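Local coordinates for protein phosphoribosyltransferase (Thermus thermophilus, PDB 1WD5) that is a predicted type I phosphoribosyltransferase that probably transfers phosphoribosyl groups but has no established substrate, at residues A[28-33]-A[134-139]; A[70-75]-A[113-118]; A[103-108]-A[194-199]. All coordinates share one frame; numbering follows the deposited sequence.

Interaction 1. Residues A[28-33]-A[134-139]; sequences LGLPRG and ASMEAA
Leu30 pushes both methyl groups of its branched end against the first turns of the helix beginning near Ala134, meeting Ser135 and Met136, which is present as selenomethionine. The contact is wholly apolar. Leu30 CD1 lies 4.0 Å from Met136 CE and 4.1 Å from the selenium atom SE, so one methyl covers the end of the long selenoether chain. The other methyl turns to the helix backbone: Leu30 CD2 is 4.0 Å from Ser135 CB and equally far from Met136 N. Ser135 offers its CB rather than its hydroxyl, while Met136 reaches the leucine by bending at chi2 and chi3 (64° and 76°), which folds CE back across Leu30, the two side chains crossing at about a right angle. A flexible, unbranched chain can bend to lay its methyl against the leucine, and a compact branched leucine can address side chain and backbone at once. With an alanine here in place of Leu30 both methyls go, and Met136 CE would probably lose the apolar surface it rests on.

No hydrogen bond crosses between the two segments; 134-139 has its own helical bonds, such as Ala139 N to Ser135 O at 2.9 Å. Beyond Leu30, the chain makes a cis peptide between Pro31 and Arg32, as is found in the pyrophosphate-binding loop of many type I phosphoribosyltransferases; helix 134-144 follows a segment that resembles their PRPP-binding signature and is probably its counterpart.

Strand 26-29 pairs in mid-sheet with strands 48-59 and 122-126, with Leu30 also packing on Val52 and Asp127. Met136 fits against Leu125 of strand 122-126 and Leu166 of helix 160-167, so the pair joins the C-terminal end of strand 26-29 to the helix lying on the sheet.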
loop_
_atom_site.group_PDB
_atom_site.type_symbol
_atom_site.label_atom_id
_atom_site.label_comp_id
_atom_site.label_asym_id
_atom_site.label_seq_id
_atom_site.Cartn_x
_atom_site.Cartn_y
_atom_site.Cartn_z
ATOM N N LEU A 28 -6.278 2.573 -2.956
ATOM C CA LEU A 28 -5.268 1.604 -3.367
ATOM C C LEU A 28 -4.914 0.644 -2.245
ATOM O O LEU A 28 -4.485 1.063 -1.169
ATOM C CB LEU A 28 -4.000 2.332 -3.822
ATOM C CG LEU A 28 -4.169 3.345 -4.957
ATOM C CD1 LEU A 28 -2.810 3.927 -5.322
ATOM C CD2 LEU A 28 -4.801 2.667 -6.170
ATOM N N GLY A 29 -5.090 -0.648 -2.499
ATOM C CA GLY A 29 -4.772 -1.636 -1.489
ATOM C C GLY A 29 -3.484 -2.377 -1.794
ATOM O O GLY A 29 -3.220 -2.726 -2.946
ATOM N N LEU A 30 -2.666 -2.599 -0.771
ATOM C CA LEU A 30 -1.423 -3.338 -0.960
ATOM C C LEU A 30 -1.778 -4.821 -0.983
ATOM O O LEU A 30 -2.569 -5.280 -0.170
ATOM C CB LEU A 30 -0.445 -3.061 0.187
ATOM C CG LEU A 30 0.377 -1.767 0.141
ATOM C CD1 LEU A 30 -0.535 -0.552 0.161
ATOM C CD2 LEU A 30 1.323 -1.735 1.335
ATOM N N PRO A 31 -1.202 -5.588 -1.922
ATOM C CA PRO A 31 -1.472 -7.028 -2.037
ATOM C C PRO A 31 -0.972 -7.755 -0.790
ATOM O O PRO A 31 0.064 -7.374 -0.244
ATOM C CB PRO A 31 -0.671 -7.437 -3.275
ATOM C CG PRO A 31 -0.501 -6.152 -4.045
ATOM C CD PRO A 31 -0.253 -5.146 -2.955
ATOM N N ARG A 32 -1.696 -8.772 -0.318
ATOM C CA ARG A 32 -2.955 -9.223 -0.908
ATOM C C ARG A 32 -4.115 -8.965 0.058
ATOM O O ARG A 32 -5.180 -8.512 -0.353
ATOM C CB ARG A 32 -2.888 -10.716 -1.253
ATOM C CG ARG A 32 -1.890 -11.043 -2.374
ATOM C CD ARG A 32 -2.081 -12.454 -2.926
ATOM N NE ARG A 32 -1.709 -13.499 -1.976
ATOM C CZ ARG A 32 -0.459 -13.870 -1.710
ATOM N NH1 ARG A 32 0.566 -13.287 -2.321
ATOM N NH2 ARG A 32 -0.232 -14.839 -0.833
ATOM N N GLY A 33 -3.903 -9.252 1.339
ATOM C CA GLY A 33 -4.947 -9.036 2.325
ATOM C C GLY A 33 -5.421 -7.591 2.348
ATOM O O GLY A 33 -6.592 -7.310 2.622
ATOM N N ALA A 134 7.652 -0.833 5.684
ATOM C CA ALA A 134 8.520 -0.953 4.513
ATOM C C ALA A 134 7.765 -0.884 3.185
ATOM O O ALA A 134 8.076 -0.056 2.330
ATOM C CB ALA A 134 9.314 -2.251 4.587
ATOM N N SER A 135 6.777 -1.756 3.008
ATOM C CA SER A 135 6.021 -1.765 1.765
ATOM C C SER A 135 5.217 -0.482 1.568
ATOM O O SER A 135 5.152 0.048 0.458
ATOM C CB SER A 135 5.090 -2.980 1.719
ATOM O OG SER A 135 5.835 -4.182 1.790
HETATM N N MSE A 136 4.616 0.026 2.641
HETATM C CA MSE A 136 3.821 1.246 2.537
HETATM C C MSE A 136 4.680 2.431 2.106
HETATM O O MSE A 136 4.244 3.255 1.305
HETATM C CB MSE A 136 3.131 1.562 3.867
HETATM C CG MSE A 136 2.166 2.731 3.786
HETATM SE SE MSE A 136 0.764 2.410 2.681
HETATM C CE MSE A 136 -0.207 1.327 3.707
ATOM N N GLU A 137 5.903 2.515 2.626
ATOM C CA GLU A 137 6.794 3.613 2.255
ATOM C C GLU A 137 7.128 3.538 0.770
ATOM O O GLU A 137 7.194 4.560 0.087
ATOM C CB GLU A 137 8.086 3.580 3.080
ATOM C CG GLU A 137 7.915 4.041 4.528
ATOM C CD GLU A 137 9.222 4.508 5.151
ATOM O OE1 GLU A 137 9.813 5.472 4.622
ATOM O OE2 GLU A 137 9.660 3.915 6.162
ATOM N N ALA A 138 7.338 2.328 0.266
ATOM C CA ALA A 138 7.639 2.159 -1.148
ATOM C C ALA A 138 6.427 2.605 -1.954
ATOM O O ALA A 138 6.562 3.255 -2.993
ATOM C CB ALA A 138 7.964 0.698 -1.451
ATOM N N ALA A 139 5.237 2.253 -1.470
ATOM C CA ALA A 139 4.004 2.629 -2.156
ATOM C C ALA A 139 3.894 4.146 -2.226
ATOM O O ALA A 139 3.536 4.701 -3.262
ATOM C CB ALA A 139 2.792 2.053 -1.429
#

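Interaction 2. Residues A[70-75]-A[113-118]; sequences VGEGGE and RPKAAR
Glu72 rests its OE1 against the hydrocarbon part of Lys115, with Glu72 OE1 4.0 Å from Lys115 CD and the two chains crossing at a slant. Lys115 is fully extended, CG anti to the backbone N at 179° and every later torsion near 180°, which carries its long chain across to the acid and sends NZ on to Glu146, its salt-bridge partner. The same stretched chain puts Lys115 CE 3.3 Å above the middle of the Arg118 guanidinium, over one face.

Arg118 meets Glu72 through a water rather than directly: Arg118 NH2 and Glu72 OE1 stand 4.1 Å apart, beyond salt-bridge range. The water donates to Glu72 OE1 at 2.6 Å and accepts from Arg118 NH2 at 3.0 Å, lying in the guanidinium plane at its edge. Glu72 OE2 pairs with Arg110, and Arg118 NH1 with Glu146, so charges of both signs alternate here and would probably offset one another.

The segment 70-75 is the bend of a beta hairpin between strands 66-71 and 76-78: a type I turn from Gly71 to Gly74 with a G1 bulge. Gly74 N donates to Gly71 O, and Gly71 N to Glu75 O. Gly74 has a positive phi (96°), where a CB would jam against the preceding carbonyl, hence the glycine; a CB on Gly71 would run into Glu75 OE2 where that carboxylate now lies. On the other side, in the loop after helix 88-112, Arg113 NH1 donates to Pro114 O at 2.8 Å, while Arg113 NH2 pairs with Glu48.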
loop_
_atom_site.group_PDB
_atom_site.type_symbol
_atom_site.label_atom_id
_atom_site.label_comp_id
_atom_site.label_asym_id
_atom_site.label_seq_id
_atom_site.Cartn_x
_atom_site.Cartn_y
_atom_site.Cartn_z
ATOM N N VAL A 70 10.441 0.779 -7.005
ATOM C CA VAL A 70 10.111 0.644 -8.424
ATOM C C VAL A 70 8.610 0.367 -8.524
ATOM O O VAL A 70 8.059 -0.380 -7.713
ATOM C CB VAL A 70 10.871 -0.527 -9.109
ATOM C CG1 VAL A 70 12.380 -0.306 -9.015
ATOM C CG2 VAL A 70 10.483 -1.851 -8.473
ATOM N N GLY A 71 7.955 0.980 -9.504
ATOM C CA GLY A 71 6.530 0.779 -9.687
ATOM C C GLY A 71 6.252 -0.232 -10.783
ATOM O O GLY A 71 7.168 -0.667 -11.486
ATOM N N GLU A 72 4.987 -0.607 -10.934
ATOM C CA GLU A 72 4.594 -1.579 -11.946
ATOM C C GLU A 72 4.946 -1.098 -13.351
ATOM O O GLU A 72 5.138 -1.904 -14.258
ATOM C CB GLU A 72 3.089 -1.853 -11.854
ATOM C CG GLU A 72 2.213 -0.638 -12.129
ATOM C CD GLU A 72 0.729 -0.953 -12.027
ATOM O OE1 GLU A 72 0.094 -0.578 -11.012
ATOM O OE2 GLU A 72 0.194 -1.586 -12.963
ATOM N N GLY A 73 5.037 0.216 -13.523
ATOM C CA GLY A 73 5.364 0.772 -14.824
ATOM C C GLY A 73 6.845 0.681 -15.153
ATOM O O GLY A 73 7.261 1.034 -16.253
ATOM N N GLY A 74 7.645 0.215 -14.198
ATOM C CA GLY A 74 9.072 0.086 -14.435
ATOM C C GLY A 74 9.923 1.246 -13.942
ATOM O O GLY A 74 11.142 1.109 -13.819
ATOM N N GLU A 75 9.297 2.381 -13.648
ATOM C CA GLU A 75 10.037 3.551 -13.185
ATOM C C GLU A 75 10.766 3.316 -11.864
ATOM O O GLU A 75 10.253 2.650 -10.965
ATOM C CB GLU A 75 9.108 4.755 -13.018
ATOM C CG GLU A 75 8.164 4.643 -11.829
ATOM C CD GLU A 75 6.883 3.902 -12.154
ATOM O OE1 GLU A 75 6.885 3.055 -13.074
ATOM O OE2 GLU A 75 5.871 4.164 -11.473
ATOM N N ARG A 113 -8.180 -5.949 -14.416
ATOM C CA ARG A 113 -8.540 -4.576 -14.043
ATOM C C ARG A 113 -7.378 -3.634 -14.363
ATOM O O ARG A 113 -6.313 -3.709 -13.749
ATOM C CB ARG A 113 -8.949 -4.520 -12.553
ATOM C CG ARG A 113 -8.211 -3.524 -11.643
ATOM C CD ARG A 113 -8.425 -2.072 -12.034
ATOM N NE ARG A 113 -9.300 -1.311 -11.140
ATOM C CZ ARG A 113 -9.822 -0.134 -11.476
ATOM N NH1 ARG A 113 -9.546 0.380 -12.668
ATOM N NH2 ARG A 113 -10.618 0.523 -10.643
ATOM N N PRO A 114 -7.572 -2.742 -15.353
ATOM C CA PRO A 114 -6.554 -1.777 -15.781
ATOM C C PRO A 114 -6.251 -0.746 -14.709
ATOM O O PRO A 114 -7.108 -0.426 -13.885
ATOM C CB PRO A 114 -7.177 -1.152 -17.028
ATOM C CG PRO A 114 -8.632 -1.148 -16.685
ATOM C CD PRO A 114 -8.825 -2.537 -16.103
ATOM N N LYS A 115 -5.028 -0.227 -14.720
ATOM C CA LYS A 115 -4.625 0.766 -13.734
ATOM C C LYS A 115 -5.515 2.000 -13.790
ATOM O O LYS A 115 -5.655 2.629 -14.840
ATOM C CB LYS A 115 -3.170 1.177 -13.958
ATOM C CG LYS A 115 -2.686 2.222 -12.969
ATOM C CD LYS A 115 -1.223 2.568 -13.173
ATOM C CE LYS A 115 -0.774 3.568 -12.118
ATOM N NZ LYS A 115 0.659 3.919 -12.251
ATOM N N ALA A 116 -6.117 2.345 -12.655
ATOM C CA ALA A 116 -6.985 3.513 -12.581
ATOM C C ALA A 116 -6.128 4.768 -12.483
ATOM O O ALA A 116 -5.042 4.740 -11.907
ATOM C CB ALA A 116 -7.903 3.411 -11.365
ATOM N N ALA A 117 -6.618 5.866 -13.053
ATOM C CA ALA A 117 -5.895 7.132 -13.025
ATOM C C ALA A 117 -5.749 7.616 -11.588
ATOM O O ALA A 117 -6.623 7.374 -10.752
ATOM C CB ALA A 117 -6.638 8.179 -13.864
ATOM N N ARG A 118 -4.643 8.295 -11.299
ATOM C CA ARG A 118 -4.386 8.807 -9.957
ATOM C C ARG A 118 -4.095 10.305 -9.955
ATOM O O ARG A 118 -4.310 10.991 -8.955
ATOM C CB ARG A 118 -3.213 8.045 -9.338
ATOM C CG ARG A 118 -3.488 6.553 -9.212
ATOM C CD ARG A 118 -2.224 5.733 -9.026
ATOM N NE ARG A 118 -2.538 4.308 -8.962
ATOM C CZ ARG A 118 -1.639 3.339 -8.856
ATOM N NH1 ARG A 118 -0.346 3.632 -8.803
ATOM N NH2 ARG A 118 -2.035 2.074 -8.797
HETATM O O HOH W 1 0.637 0.692 -8.820
#

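Interaction 3. Residues A[103-108]-A[194-199]; sequences RKRAER and VTDEDV
Arg105 grips the carboxylate of Asp196 side-on in a salt bridge, with two nitrogens, one to each oxygen. Arg105 NE donates to Asp196 OD1 at 2.8 Å with an almost straight N-H...O angle of 167°, the oxygen close to the guanidinium plane and met on the syn side. Arg105 NH2 donates at 3.0 Å to Asp196 OD2, which accepts with its syn lone pair, though this oxygen sits tilted from the guanidinium plane. A bend at chi3 (-73°) in the arginine presents this side of the group to the acid, and the pair of bonds limits how the carboxylate can turn.

Arg108 completes a salt-bridge network but contributes charge alone: Arg108 NH2 is 3.6 Å from Asp196 OD2, the oxygen lying well out of the Arg108 guanidinium plane, so no N-H points at it. The same NH2 lies 3.2 Å above one face of the Arg105 guanidinium, toward its rim, and the shared carboxylate would probably offset the closeness of the two cations. Arg108 NE is buried by the contact with no partner in the model. Tyr109 OH is hydrogen-bonded to Asp196 OD1, giving that oxygen a second polar neighbour.

Thr195 and Asp198 form a capping box: Asp198 N donates to Thr195 OG1 and Thr195 N to Asp198 OD2, both at 3.0 Å. A threonine at the N-cap and acids in the first turn suit the partly positive start of helix 196-204.

Arg32 packs against Arg105, Asp196 and Val199, and Val194 and Val199 touch helix 33-45 through Val36 and Val35. The network thus ties the surface side of helix 88-112 to the beginning of the C-terminal helix.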
loop_
_atom_site.group_PDB
_atom_site.type_symbol
_atom_site.label_atom_id
_atom_site.label_comp_id
_atom_site.label_asym_id
_atom_site.label_seq_id
_atom_site.Cartn_x
_atom_site.Cartn_y
_atom_site.Cartn_z
ATOM N N ARG A 103 6.797 -8.326 -11.964
ATOM C CA ARG A 103 6.258 -8.523 -13.306
ATOM C C ARG A 103 5.071 -9.451 -13.551
ATOM O O ARG A 103 4.028 -9.001 -14.024
ATOM C CB ARG A 103 7.393 -8.888 -14.274
ATOM C CG ARG A 103 6.947 -8.952 -15.735
ATOM C CD ARG A 103 8.136 -8.886 -16.689
ATOM N NE ARG A 103 9.210 -9.772 -16.253
ATOM C CZ ARG A 103 10.352 -9.363 -15.705
ATOM N NH1 ARG A 103 10.596 -8.066 -15.522
ATOM N NH2 ARG A 103 11.251 -10.260 -15.323
ATOM N N LYS A 104 5.209 -10.735 -13.253
ATOM C CA LYS A 104 4.111 -11.660 -13.515
ATOM C C LYS A 104 2.832 -11.334 -12.760
ATOM O O LYS A 104 1.742 -11.396 -13.328
ATOM C CB LYS A 104 4.538 -13.097 -13.211
ATOM C CG LYS A 104 5.588 -13.635 -14.170
ATOM C CD LYS A 104 5.928 -15.082 -13.848
ATOM C CE LYS A 104 7.013 -15.618 -14.773
ATOM N NZ LYS A 104 7.408 -17.005 -14.397
ATOM N N ARG A 105 2.957 -10.979 -11.486
ATOM C CA ARG A 105 1.780 -10.657 -10.689
ATOM C C ARG A 105 1.063 -9.432 -11.252
ATOM O O ARG A 105 -0.163 -9.409 -11.336
ATOM C CB ARG A 105 2.170 -10.430 -9.225
ATOM C CG ARG A 105 1.002 -10.022 -8.335
ATOM C CD ARG A 105 1.306 -10.210 -6.850
ATOM N NE ARG A 105 1.305 -11.622 -6.468
ATOM C CZ ARG A 105 2.386 -12.398 -6.428
ATOM N NH1 ARG A 105 3.581 -11.905 -6.741
ATOM N NH2 ARG A 105 2.270 -13.674 -6.082
ATOM N N ALA A 106 1.827 -8.422 -11.651
ATOM C CA ALA A 106 1.242 -7.206 -12.214
ATOM C C ALA A 106 0.507 -7.497 -13.527
ATOM O O ALA A 106 -0.550 -6.922 -13.791
ATOM C CB ALA A 106 2.330 -6.152 -12.446
ATOM N N GLU A 107 1.061 -8.388 -14.345
ATOM C CA GLU A 107 0.430 -8.727 -15.619
ATOM C C GLU A 107 -0.926 -9.389 -15.414
ATOM O O GLU A 107 -1.893 -9.046 -16.093
ATOM C CB GLU A 107 1.320 -9.660 -16.457
ATOM C CG GLU A 107 2.706 -9.106 -16.773
ATOM C CD GLU A 107 3.461 -9.937 -17.815
ATOM O OE1 GLU A 107 3.288 -11.176 -17.839
ATOM O OE2 GLU A 107 4.239 -9.349 -18.600
ATOM N N ARG A 108 -1.011 -10.334 -14.482
ATOM C CA ARG A 108 -2.287 -11.002 -14.264
ATOM C C ARG A 108 -3.335 -10.101 -13.631
ATOM O O ARG A 108 -4.513 -10.205 -13.960
ATOM C CB ARG A 108 -2.111 -12.291 -13.447
ATOM C CG ARG A 108 -1.360 -12.170 -12.146
ATOM C CD ARG A 108 -0.862 -13.556 -11.718
ATOM N NE ARG A 108 0.042 -13.495 -10.569
ATOM C CZ ARG A 108 0.891 -14.460 -10.226
ATOM N NH1 ARG A 108 0.961 -15.575 -10.945
ATOM N NH2 ARG A 108 1.673 -14.309 -9.165
ATOM N N VAL A 194 -5.424 -14.849 1.711
ATOM C CA VAL A 194 -6.078 -14.201 0.573
ATOM C C VAL A 194 -5.157 -14.491 -0.616
ATOM O O VAL A 194 -4.050 -13.960 -0.699
ATOM C CB VAL A 194 -6.211 -12.676 0.786
ATOM C CG1 VAL A 194 -6.736 -12.011 -0.488
ATOM C CG2 VAL A 194 -7.172 -12.396 1.947
ATOM N N THR A 195 -5.611 -15.353 -1.522
ATOM C CA THR A 195 -4.811 -15.761 -2.676
ATOM C C THR A 195 -4.841 -14.773 -3.840
ATOM O O THR A 195 -5.670 -13.860 -3.878
ATOM C CB THR A 195 -5.301 -17.108 -3.223
ATOM O OG1 THR A 195 -6.594 -16.925 -3.807
ATOM C CG2 THR A 195 -5.417 -18.145 -2.102
ATOM N N ASP A 196 -3.935 -14.969 -4.794
ATOM C CA ASP A 196 -3.892 -14.108 -5.968
ATOM C C ASP A 196 -5.240 -14.219 -6.676
ATOM O O ASP A 196 -5.749 -13.230 -7.212
ATOM C CB ASP A 196 -2.762 -14.529 -6.918
ATOM C CG ASP A 196 -1.393 -14.052 -6.452
ATOM O OD1 ASP A 196 -1.232 -12.840 -6.181
ATOM O OD2 ASP A 196 -0.468 -14.885 -6.368
ATOM N N GLU A 197 -5.824 -15.417 -6.674
ATOM C CA GLU A 197 -7.121 -15.606 -7.312
ATOM C C GLU A 197 -8.186 -14.808 -6.564
ATOM O O GLU A 197 -9.116 -14.283 -7.175
ATOM C CB GLU A 197 -7.514 -17.086 -7.352
ATOM C CG GLU A 197 -6.559 -17.969 -8.146
ATOM C CD GLU A 197 -7.223 -19.244 -8.650
ATOM O OE1 GLU A 197 -8.140 -19.753 -7.966
ATOM O OE2 GLU A 197 -6.818 -19.742 -9.726
ATOM N N ASP A 198 -8.060 -14.717 -5.240
ATOM C CA ASP A 198 -9.024 -13.935 -4.465
ATOM C C ASP A 198 -8.879 -12.454 -4.830
ATOM O O ASP A 198 -9.871 -11.741 -4.959
ATOM C CB ASP A 198 -8.810 -14.120 -2.956
ATOM C CG ASP A 198 -9.131 -15.532 -2.483
ATOM O OD1 ASP A 198 -10.029 -16.175 -3.069
ATOM O OD2 ASP A 198 -8.497 -15.994 -1.510
ATOM N N VAL A 199 -7.644 -11.992 -5.004
ATOM C CA VAL A 199 -7.422 -10.597 -5.367
ATOM C C VAL A 199 -7.992 -10.334 -6.755
ATOM O O VAL A 199 -8.615 -9.302 -6.985
ATOM C CB VAL A 199 -5.926 -10.228 -5.356
ATOM C CG1 VAL A 199 -5.729 -8.819 -5.918
ATOM C CG2 VAL A 199 -5.386 -10.299 -3.923
#

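How the interactions relate
From the N terminus, segment 28-33 leaves the central strand 26-29, and interaction 1 closes the loop that runs from it to helix 134-144, a hundred residues later. Interaction 2 lies within that span, joining the hairpin at 70-75 to the loop leading into strand 122-126; the two meet where Leu28 packs on Arg118. Interaction 3 starts inside both spans, at 103-108 on helix 88-112, and ends beyond both, at 194-199, so it crosses each. Arg32 connects it to interaction 1 through a probable hydrogen bond from Arg32 NE to Val194 O. Together the contacts tie the central sheet, its hairpin edge, helix 88-112 and the C-terminal helix into one unit.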